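Putative secreted cellulose binding protein (Streptomyces coelicolor, PDB 4OY7) oxidatively cleaves glycosidic bonds of cellulose as a copper-dependent lytic polysaccharide monooxygenase, this chain being the AA10 catalytic domain of a longer secreted protein. Local coordinates at residues A[1-6]-A[102-107]; A[7-12]-A[185-190]; A[142-147]-A[155-160]. One frame throughout, in Å; residues are numbered along the deposited sequence. Where two conformers were deposited one is given.

Contact 1: residues A[1-6]-A[102-107]. With CU (copper (II) ion), chain I.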
loop_
_atom_site.group_PDB
_atom_site.type_symbol
_atom_site.label_atom_id
_atom_site.label_comp_id
_atom_site.label_asym_id
_atom_site.label_seq_id
_atom_site.Cartn_x
_atom_site.Cartn_y
_atom_site.Cartn_z
ATOM N N HIS A 1 3.418 -4.946 11.482
ATOM C CA HIS A 1 3.660 -5.504 10.124
ATOM C C HIS A 1 2.352 -5.639 9.399
ATOM O O HIS A 1 1.427 -6.347 9.867
ATOM C CB HIS A 1 4.404 -6.837 10.185
ATOM C CG HIS A 1 5.872 -6.681 10.416
ATOM N ND1 HIS A 1 6.380 -5.906 11.434
ATOM C CD2 HIS A 1 6.944 -7.196 9.767
ATOM C CE1 HIS A 1 7.700 -5.962 11.417
ATOM N NE2 HIS A 1 8.069 -6.742 10.422
ATOM N N GLY A 2 2.286 -4.956 8.260
ATOM C CA GLY A 2 1.140 -5.001 7.378
ATOM C C GLY A 2 1.170 -3.873 6.364
ATOM O O GLY A 2 1.743 -2.806 6.619
ATOM N N VAL A 3 0.548 -4.154 5.225
ATOM C CA VAL A 3 0.174 -3.178 4.227
ATOM C C VAL A 3 -1.287 -3.469 3.824
ATOM O O VAL A 3 -1.878 -4.472 4.266
ATOM C CB VAL A 3 1.087 -3.248 2.989
ATOM C CG1 VAL A 3 2.501 -2.763 3.327
ATOM C CG2 VAL A 3 1.069 -4.643 2.367
ATOM N N ALA A 4 -1.864 -2.591 3.004
ATOM C CA ALA A 4 -3.228 -2.700 2.615
ATOM C C ALA A 4 -3.464 -4.008 1.840
ATOM O O ALA A 4 -2.649 -4.394 0.986
ATOM C CB ALA A 4 -3.640 -1.518 1.764
ATOM N N MET A 5 -4.572 -4.686 2.173
ATOM C CA MET A 5 -4.994 -5.871 1.433
ATOM C C MET A 5 -6.177 -5.636 0.484
ATOM O O MET A 5 -6.325 -6.337 -0.521
ATOM C CB MET A 5 -5.342 -7.003 2.413
ATOM C CG MET A 5 -4.170 -7.432 3.294
ATOM S SD MET A 5 -4.697 -8.489 4.660
ATOM C CE MET A 5 -5.154 -9.884 3.658
ATOM N N MET A 6 -7.018 -4.648 0.791
ATOM C CA MET A 6 -8.192 -4.321 -0.017
ATOM C C MET A 6 -8.464 -2.826 0.165
ATOM O O MET A 6 -8.761 -2.420 1.294
ATOM C CB MET A 6 -9.426 -5.091 0.486
ATOM C CG MET A 6 -9.494 -6.550 0.065
ATOM S SD MET A 6 -11.166 -7.267 0.053
ATOM C CE MET A 6 -11.955 -6.231 -1.162
ATOM N N VAL A 102 -12.452 -1.473 3.549
ATOM C CA VAL A 102 -10.980 -1.476 3.474
ATOM C C VAL A 102 -10.444 -2.544 4.430
ATOM O O VAL A 102 -11.022 -2.742 5.492
ATOM C CB VAL A 102 -10.398 -0.088 3.839
ATOM C CG1 VAL A 102 -8.866 -0.129 3.974
ATOM C CG2 VAL A 102 -10.829 0.967 2.821
ATOM N N GLU A 103 -9.394 -3.263 3.999
ATOM C CA GLU A 103 -8.735 -4.309 4.790
ATOM C C GLU A 103 -7.260 -4.027 4.812
ATOM O O GLU A 103 -6.707 -3.696 3.766
ATOM C CB GLU A 103 -8.994 -5.699 4.179
ATOM C CG GLU A 103 -10.471 -6.033 4.248
ATOM C CD GLU A 103 -10.846 -7.506 4.060
ATOM O OE1 GLU A 103 -9.989 -8.399 4.008
ATOM O OE2 GLU A 103 -12.042 -7.781 3.959
ATOM N N TYR A 104 -6.656 -4.037 5.998
ATOM C CA TYR A 104 -5.228 -3.807 6.137
ATOM C C TYR A 104 -4.638 -4.929 6.970
ATOM O O TYR A 104 -5.206 -5.285 8.005
ATOM C CB TYR A 104 -4.976 -2.448 6.783
ATOM C CG TYR A 104 -3.565 -1.912 6.664
ATOM C CD1 TYR A 104 -2.536 -2.462 7.428
ATOM C CD2 TYR A 104 -3.260 -0.832 5.846
ATOM C CE1 TYR A 104 -1.247 -1.991 7.339
ATOM C CE2 TYR A 104 -1.986 -0.332 5.779
ATOM C CZ TYR A 104 -0.974 -0.926 6.515
ATOM O OH TYR A 104 0.306 -0.440 6.443
ATOM N N SER A 105 -3.558 -5.551 6.490
ATOM C CA SER A 105 -2.994 -6.714 7.161
ATOM C C SER A 105 -2.657 -6.449 8.615
ATOM O O SER A 105 -2.093 -5.441 8.931
ATOM C CB SER A 105 -1.721 -7.175 6.442
ATOM O OG SER A 105 -1.039 -8.177 7.175
ATOM N N ASN A 106 -2.992 -7.407 9.489
ATOM C CA ASN A 106 -2.512 -7.371 10.880
ATOM C C ASN A 106 -1.465 -8.458 11.120
ATOM O O ASN A 106 -1.523 -9.171 12.121
ATOM C CB ASN A 106 -3.662 -7.507 11.888
ATOM C CG ASN A 106 -4.365 -8.834 11.799
ATOM O OD1 ASN A 106 -4.077 -9.633 10.912
ATOM N ND2 ASN A 106 -5.313 -9.067 12.693
ATOM N N TRP A 107 -0.516 -8.598 10.190
ATOM C CA TRP A 107 0.477 -9.664 10.324
ATOM C C TRP A 107 1.178 -9.590 11.690
ATOM O O TRP A 107 1.397 -10.619 12.325
ATOM C CB TRP A 107 1.485 -9.652 9.154
ATOM C CG TRP A 107 2.325 -10.910 9.110
ATOM C CD1 TRP A 107 3.659 -11.017 9.411
ATOM C CD2 TRP A 107 1.880 -12.243 8.803
ATOM N NE1 TRP A 107 4.072 -12.325 9.273
ATOM C CE2 TRP A 107 2.996 -13.101 8.930
ATOM C CE3 TRP A 107 0.639 -12.801 8.439
ATOM C CZ2 TRP A 107 2.914 -14.488 8.701
ATOM C CZ3 TRP A 107 0.558 -14.177 8.230
ATOM C CH2 TRP A 107 1.693 -15.003 8.348
HETATM CU CU CU I . 5.045 -5.023 13.015
HETATM O O HOH W 1 6.442 -4.265 13.832
#
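Strand 4-6 runs antiparallel to strand 102-105, their short axes approaching to 4.3 Å at 143°, and the register slips by one residue between Ala-4 and Met-6. The slip is a classic beta bulge: Glu-103 O is gripped by two amides, Met-5 N at 2.8 Å and Met-6 N at 3.1 Å, both standing above its carbonyl plane. Glu-103 N answers with a bond to Met-6 O that lies in the carbonyl plane, on a lone pair, and Ser-105 N bonds to Val-3 O.

Tyr-104 carries the side-chain contact. With CG anti to the backbone N (chi1 -165°), its ring is laid across the neighbouring backbone, so that Val-3 C sits 3.6 Å above the plane over the ring centre and Ala-4 N over the rim of the same face. The hydroxyl extends past Val-3 and gives a weak hydrogen bond from Tyr-104 OH to Gly-2 O at 2.8 Å. An alanine here would remove the ring under Val-3 and Ala-4 and the weak bond to Gly-2 O, and would probably loosen the N-terminal segment. Gly-2 itself passes so close to Ser-105 O that a side chain would collide with it. Elsewhere Met-5 bends at chi3 and lays its SD against Ser-105 CA at 3.5 Å, while Met-6 and Glu-103 run side by side.

Ahead of strand 4-6, His-1 binds copper twice, through its terminal N at 2.2 Å and through ND1 at 2.2 Å, and His-110 NE2 completes the histidine brace characteristic of these monooxygenases. Water 1, another ligand, lies in the plane of the His-1 ring. Such ligation needs a neutral amine, so the metal probably lowers the pKa of the chain terminus.

Contact 2: residues A[7-12]-A[185-190]; sequences PGSRTY and FFSCSD
Arg-10 crosses Asp-190 of strand 184-193 obliquely, its chain extended from CG to NE. The grip is side-on: Arg-10 NE meets Asp-190 OD1 at 2.7 Å and Arg-10 NH2 meets Asp-190 OD2 at 2.9 Å. Both oxygens use their syn lone pairs, and the guanidinium and carboxylate planes are only 14° apart, so this salt bridge is nearly flat. Arg-10 NH1 bonds to Tyr-82 O and Trp-89 adds a cation-pi contact, which together would fix the rotation of the group.

Arg-10 N also donates to Cys-188 O at 2.8 Å, arriving nearly along the C=O axis, although the hydrogen bond is bent, its N-H...O angle being 137°. Ser-189 has OG anti to its carbonyl carbon, beside the backbone N, and donates from there to Pro-7 O at 2.7 Å, from above the carbonyl plane. Between the two, Gly-8 O accepts from two waters, one donating also to Asp-190 O and the other accepting from Asp-190 N.

Ser-9, in the conformer given, holds OG in the crowded position between N and the carbonyl carbon, where it accepts from Tyr-12 N at 3.3 Å. Ser-9 is thus the N-cap of helix 10-18. The Arg-10 and Pro-7 bonds fasten this helix start to strand 184-193, itself tied by Cys-188 to Cys-69, in the beta-sandwich core of the AA10 fold.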
loop_
_atom_site.group_PDB
_atom_site.type_symbol
_atom_site.label_atom_id
_atom_site.label_comp_id
_atom_site.label_asym_id
_atom_site.label_seq_id
_atom_site.Cartn_x
_atom_site.Cartn_y
_atom_site.Cartn_z
ATOM N N PRO A 7 -8.237 -1.974 -0.884
ATOM C CA PRO A 7 -7.536 -2.250 -2.166
ATOM C C PRO A 7 -6.068 -2.552 -1.903
ATOM O O PRO A 7 -5.379 -1.799 -1.199
ATOM C CB PRO A 7 -7.663 -0.927 -2.936
ATOM C CG PRO A 7 -7.772 0.098 -1.877
ATOM C CD PRO A 7 -8.593 -0.548 -0.781
ATOM N N GLY A 8 -5.616 -3.663 -2.463
ATOM C CA GLY A 8 -4.357 -4.250 -2.079
ATOM C C GLY A 8 -3.196 -3.413 -2.512
ATOM O O GLY A 8 -3.231 -2.780 -3.557
ATOM N N SER A 9 -2.152 -3.427 -1.696
ATOM C CA SER A 9 -0.938 -2.689 -1.960
ATOM C C SER A 9 -0.128 -3.401 -3.052
ATOM O O SER A 9 -0.444 -4.536 -3.433
ATOM C CB SER A 9 -0.124 -2.591 -0.675
ATOM O OG SER A 9 0.523 -3.822 -0.411
ATOM N N ARG A 10 0.894 -2.725 -3.575
ATOM C CA ARG A 10 1.715 -3.322 -4.653
ATOM C C ARG A 10 2.365 -4.632 -4.232
ATOM O O ARG A 10 2.318 -5.630 -4.973
ATOM C CB ARG A 10 2.777 -2.342 -5.123
ATOM C CG ARG A 10 2.193 -1.179 -5.899
ATOM C CD ARG A 10 3.219 -0.161 -6.372
ATOM N NE ARG A 10 2.538 0.758 -7.274
ATOM C CZ ARG A 10 3.060 1.849 -7.802
ATOM N NH1 ARG A 10 4.313 2.194 -7.515
ATOM N NH2 ARG A 10 2.319 2.605 -8.611
ATOM N N THR A 11 2.995 -4.633 -3.065
ATOM C CA THR A 11 3.635 -5.866 -2.614
ATOM C C THR A 11 2.621 -6.992 -2.354
ATOM O O THR A 11 2.896 -8.156 -2.608
ATOM C CB THR A 11 4.522 -5.684 -1.384
ATOM O OG1 THR A 11 3.762 -5.134 -0.300
ATOM C CG2 THR A 11 5.748 -4.818 -1.715
ATOM N N TYR A 12 1.447 -6.643 -1.843
ATOM C CA TYR A 12 0.444 -7.649 -1.552
ATOM C C TYR A 12 -0.135 -8.234 -2.832
ATOM O O TYR A 12 -0.199 -9.421 -2.995
ATOM C CB TYR A 12 -0.658 -7.077 -0.648
ATOM C CG TYR A 12 -1.716 -8.087 -0.308
ATOM C CD1 TYR A 12 -1.415 -9.213 0.458
ATOM C CD2 TYR A 12 -3.017 -7.949 -0.791
ATOM C CE1 TYR A 12 -2.393 -10.153 0.779
ATOM C CE2 TYR A 12 -3.986 -8.880 -0.471
ATOM C CZ TYR A 12 -3.676 -9.983 0.294
ATOM O OH TYR A 12 -4.684 -10.920 0.585
ATOM N N PHE A 185 4.482 2.035 8.922
ATOM C CA PHE A 185 4.351 1.229 7.694
ATOM C C PHE A 185 3.819 2.073 6.534
ATOM O O PHE A 185 3.088 3.035 6.734
ATOM C CB PHE A 185 3.469 0.013 7.984
ATOM C CG PHE A 185 4.103 -0.918 8.969
ATOM C CD1 PHE A 185 4.065 -0.673 10.327
ATOM C CD2 PHE A 185 4.875 -1.955 8.499
ATOM C CE1 PHE A 185 4.727 -1.515 11.206
ATOM C CE2 PHE A 185 5.538 -2.795 9.359
ATOM C CZ PHE A 185 5.475 -2.560 10.703
ATOM N N PHE A 186 4.190 1.686 5.322
ATOM C CA PHE A 186 3.938 2.487 4.146
ATOM C C PHE A 186 3.302 1.614 3.078
ATOM O O PHE A 186 3.843 0.567 2.726
ATOM C CB PHE A 186 5.260 3.086 3.639
ATOM C CG PHE A 186 5.821 4.136 4.568
ATOM C CD1 PHE A 186 6.510 3.770 5.708
ATOM C CD2 PHE A 186 5.604 5.506 4.330
ATOM C CE1 PHE A 186 6.955 4.719 6.619
ATOM C CE2 PHE A 186 6.061 6.456 5.246
ATOM C CZ PHE A 186 6.732 6.055 6.387
ATOM N N SER A 187 2.134 2.039 2.615
ATOM C CA SER A 187 1.331 1.209 1.723
ATOM C C SER A 187 0.853 1.943 0.511
ATOM O O SER A 187 0.234 2.975 0.655
ATOM C CB SER A 187 0.108 0.701 2.484
ATOM O OG SER A 187 -0.741 -0.096 1.670
ATOM N N CYS A 188 1.037 1.352 -0.673
ATOM C CA CYS A 188 0.640 1.984 -1.950
ATOM C C CYS A 188 -0.234 1.053 -2.754
ATOM O O CYS A 188 0.178 -0.064 -3.055
ATOM C CB CYS A 188 1.866 2.285 -2.772
ATOM S SG CYS A 188 2.798 3.770 -2.262
ATOM N N SER A 189 -1.436 1.503 -3.087
ATOM C CA SER A 189 -2.414 0.681 -3.802
ATOM C C SER A 189 -2.841 1.376 -5.099
ATOM O O SER A 189 -3.414 2.456 -5.095
ATOM C CB SER A 189 -3.635 0.472 -2.923
ATOM O OG SER A 189 -3.275 -0.138 -1.692
ATOM N N ASP A 190 -2.559 0.714 -6.215
ATOM C CA ASP A 190 -3.027 1.157 -7.502
ATOM C C ASP A 190 -4.500 0.860 -7.670
ATOM O O ASP A 190 -4.957 -0.269 -7.393
ATOM C CB ASP A 190 -2.245 0.463 -8.603
ATOM C CG ASP A 190 -0.801 0.903 -8.636
ATOM O OD1 ASP A 190 0.035 0.152 -8.127
ATOM O OD2 ASP A 190 -0.504 2.023 -9.097
HETATM O O HOH W 2 -5.217 -1.933 -5.211
HETATM O O HOH W 3 -1.637 -1.974 -5.691
#

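Contact 3: residues A[142-147]-A[155-160]; sequences NPPQQG and HYYWDL
Pro-143 forms the apolar centre, its CG lying 3.7 Å from Trp-158 CE3 and 3.9 Å from Tyr-156 CD1. Next in the chain, Pro-144 lays its ring across Tyr-157 at about a right angle: Pro-144 CG is 3.7 Å from the Tyr-157 ring centroid and 23° off the normal, a CH-pi contact over the face. Gln-145 instead runs alongside Tyr-156, its CG 3.8 Å from that ring's centroid, a second CH-pi contact over a face.

The prolines lead into a beta hairpin, in which the short strand 145-146 is an outermost strand of the four-stranded antiparallel sheet and pairs with strand 155-161. Gln-146 N donates to His-155 O at 2.7 Å, almost straight at 171°, and His-155 N returns a bond to Gln-146 O at 3.0 Å. Tyr-157 N donates to Pro-144 O, coming nearly along the C=O axis.

Further out, Gln-146 CB and CG run beside the His-155 imidazole, whose ND1 is engaged by Gly-153 O. Gln-145 OE1 takes a hydrogen bond from Asn-106 ND2, and Tyr-156 OH bonds to the backbone N of the copper ligand His-110, which makes this tyrosine a second-shell residue.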
loop_
_atom_site.group_PDB
_atom_site.type_symbol
_atom_site.label_atom_id
_atom_site.label_comp_id
_atom_site.label_asym_id
_atom_site.label_seq_id
_atom_site.Cartn_x
_atom_site.Cartn_y
_atom_site.Cartn_z
ATOM N N ASN A 142 -7.170 3.228 15.506
ATOM C CA ASN A 142 -7.414 1.928 16.155
ATOM C C ASN A 142 -8.676 1.195 15.673
ATOM O O ASN A 142 -9.588 0.884 16.460
ATOM C CB ASN A 142 -7.436 2.123 17.669
ATOM C CG ASN A 142 -6.068 2.375 18.225
ATOM O OD1 ASN A 142 -5.123 1.669 17.874
ATOM N ND2 ASN A 142 -5.947 3.368 19.100
ATOM N N PRO A 143 -8.739 0.920 14.350
ATOM C CA PRO A 143 -9.861 0.156 13.829
ATOM C C PRO A 143 -9.842 -1.270 14.351
ATOM O O PRO A 143 -8.797 -1.745 14.802
ATOM C CB PRO A 143 -9.621 0.175 12.312
ATOM C CG PRO A 143 -8.158 0.265 12.197
ATOM C CD PRO A 143 -7.720 1.161 13.328
ATOM N N PRO A 144 -10.999 -1.953 14.299
ATOM C CA PRO A 144 -11.081 -3.344 14.742
ATOM C C PRO A 144 -10.390 -4.347 13.809
ATOM O O PRO A 144 -10.021 -4.010 12.658
ATOM C CB PRO A 144 -12.587 -3.611 14.766
ATOM C CG PRO A 144 -13.137 -2.699 13.732
ATOM C CD PRO A 144 -12.281 -1.470 13.757
ATOM N N GLN A 145 -10.246 -5.582 14.314
ATOM C CA GLN A 145 -9.557 -6.644 13.575
ATOM C C GLN A 145 -10.462 -7.843 13.348
ATOM O O GLN A 145 -11.301 -8.161 14.196
ATOM C CB GLN A 145 -8.301 -7.087 14.333
ATOM C CG GLN A 145 -7.149 -6.080 14.283
ATOM C CD GLN A 145 -6.044 -6.437 15.268
ATOM O OE1 GLN A 145 -5.403 -7.473 15.142
ATOM N NE2 GLN A 145 -5.834 -5.583 16.268
ATOM N N GLN A 146 -10.294 -8.492 12.203
ATOM C CA GLN A 146 -10.962 -9.771 11.888
ATOM C C GLN A 146 -9.845 -10.772 11.602
ATOM O O GLN A 146 -9.018 -10.540 10.718
ATOM C CB GLN A 146 -11.861 -9.564 10.663
ATOM C CG GLN A 146 -12.482 -10.805 10.039
ATOM C CD GLN A 146 -13.780 -11.185 10.705
ATOM O OE1 GLN A 146 -14.770 -10.456 10.638
ATOM N NE2 GLN A 146 -13.778 -12.307 11.370
ATOM N N GLY A 147 -9.797 -11.866 12.356
ATOM C CA GLY A 147 -8.679 -12.807 12.255
ATOM C C GLY A 147 -7.571 -12.424 13.221
ATOM O O GLY A 147 -7.322 -11.239 13.473
ATOM N N HIS A 155 -6.811 -9.174 9.300
ATOM C CA HIS A 155 -6.768 -7.766 8.936
ATOM C C HIS A 155 -7.548 -6.854 9.872
ATOM O O HIS A 155 -8.528 -7.256 10.533
ATOM C CB HIS A 155 -7.319 -7.582 7.524
ATOM C CG HIS A 155 -8.717 -8.073 7.380
ATOM N ND1 HIS A 155 -9.023 -9.405 7.201
ATOM C CD2 HIS A 155 -9.901 -7.420 7.447
ATOM C CE1 HIS A 155 -10.335 -9.547 7.155
ATOM N NE2 HIS A 155 -10.888 -8.353 7.276
ATOM N N TYR A 156 -7.079 -5.617 9.907
ATOM C CA TYR A 156 -7.888 -4.476 10.333
ATOM C C TYR A 156 -8.919 -4.194 9.246
ATOM O O TYR A 156 -8.722 -4.535 8.091
ATOM C CB TYR A 156 -6.997 -3.252 10.528
ATOM C CG TYR A 156 -5.959 -3.388 11.624
ATOM C CD1 TYR A 156 -6.255 -3.060 12.950
ATOM C CD2 TYR A 156 -4.669 -3.821 11.335
ATOM C CE1 TYR A 156 -5.291 -3.169 13.936
ATOM C CE2 TYR A 156 -3.702 -3.931 12.322
ATOM C CZ TYR A 156 -4.015 -3.585 13.612
ATOM O OH TYR A 156 -3.051 -3.716 14.572
ATOM N N TYR A 157 -10.041 -3.606 9.620
ATOM C CA TYR A 157 -11.113 -3.338 8.704
ATOM C C TYR A 157 -11.802 -2.031 9.115
ATOM O O TYR A 157 -12.003 -1.739 10.313
ATOM C CB TYR A 157 -12.140 -4.505 8.605
ATOM C CG TYR A 157 -12.955 -4.806 9.829
ATOM C CD1 TYR A 157 -14.153 -4.155 10.064
ATOM C CD2 TYR A 157 -12.561 -5.772 10.740
ATOM C CE1 TYR A 157 -14.928 -4.447 11.169
ATOM C CE2 TYR A 157 -13.338 -6.072 11.849
ATOM C CZ TYR A 157 -14.515 -5.403 12.061
ATOM O OH TYR A 157 -15.279 -5.674 13.178
ATOM N N TRP A 158 -12.170 -1.278 8.087
ATOM C CA TRP A 158 -12.941 -0.037 8.198
ATOM C C TRP A 158 -13.572 0.324 6.863
ATOM O O TRP A 158 -13.261 -0.283 5.847
ATOM C CB TRP A 158 -12.084 1.113 8.698
ATOM C CG TRP A 158 -10.984 1.607 7.794
ATOM C CD1 TRP A 158 -11.090 2.589 6.841
ATOM C CD2 TRP A 158 -9.607 1.182 7.774
ATOM N NE1 TRP A 158 -9.867 2.808 6.241
ATOM C CE2 TRP A 158 -8.941 1.966 6.798
ATOM C CE3 TRP A 158 -8.866 0.236 8.521
ATOM C CZ2 TRP A 158 -7.588 1.830 6.529
ATOM C CZ3 TRP A 158 -7.507 0.096 8.257
ATOM C CH2 TRP A 158 -6.877 0.900 7.268
ATOM N N ASP A 159 -14.483 1.291 6.872
ATOM C CA ASP A 159 -15.132 1.736 5.642
ATOM C C ASP A 159 -14.467 3.017 5.136
ATOM O O ASP A 159 -14.079 3.859 5.948
ATOM C CB ASP A 159 -16.609 2.045 5.888
ATOM C CG ASP A 159 -17.421 0.828 6.272
ATOM O OD1 ASP A 159 -17.210 -0.247 5.669
ATOM O OD2 ASP A 159 -18.323 0.977 7.138
ATOM N N LEU A 160 -14.373 3.159 3.809
ATOM C CA LEU A 160 -13.924 4.390 3.149
ATOM C C LEU A 160 -14.938 4.876 2.102
ATOM O O LEU A 160 -15.229 4.144 1.150
ATOM C CB LEU A 160 -12.570 4.150 2.469
ATOM C CG LEU A 160 -12.016 5.255 1.551
ATOM C CD1 LEU A 160 -11.869 6.584 2.301
ATOM C CD2 LEU A 160 -10.721 4.761 0.892
#

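Contacts 1 and 3 share the four-stranded antiparallel sheet, in the order 4-6, 99-105, 155-161, 145-146; backbone bonds between strands 99-105 and 155-161 join them, with centres about 9 Å apart. Contact 2, its centre about 8 Å from that of contact 1, ties segment 7-12 to strand 184-193 of the other sheet. Contacts 2 and 3, about 16 Å apart between centres, do not touch. Along the chain, contact 1 closes before contact 3 opens, contact 3 nests within the loop closed by contact 2, and contacts 1 and 2 cross. A probable hydrogen bond from Ala-4 N to Ser-187 OG joins segment 1-6 directly to strand 184-193; being held by both sheets probably helps position the copper site.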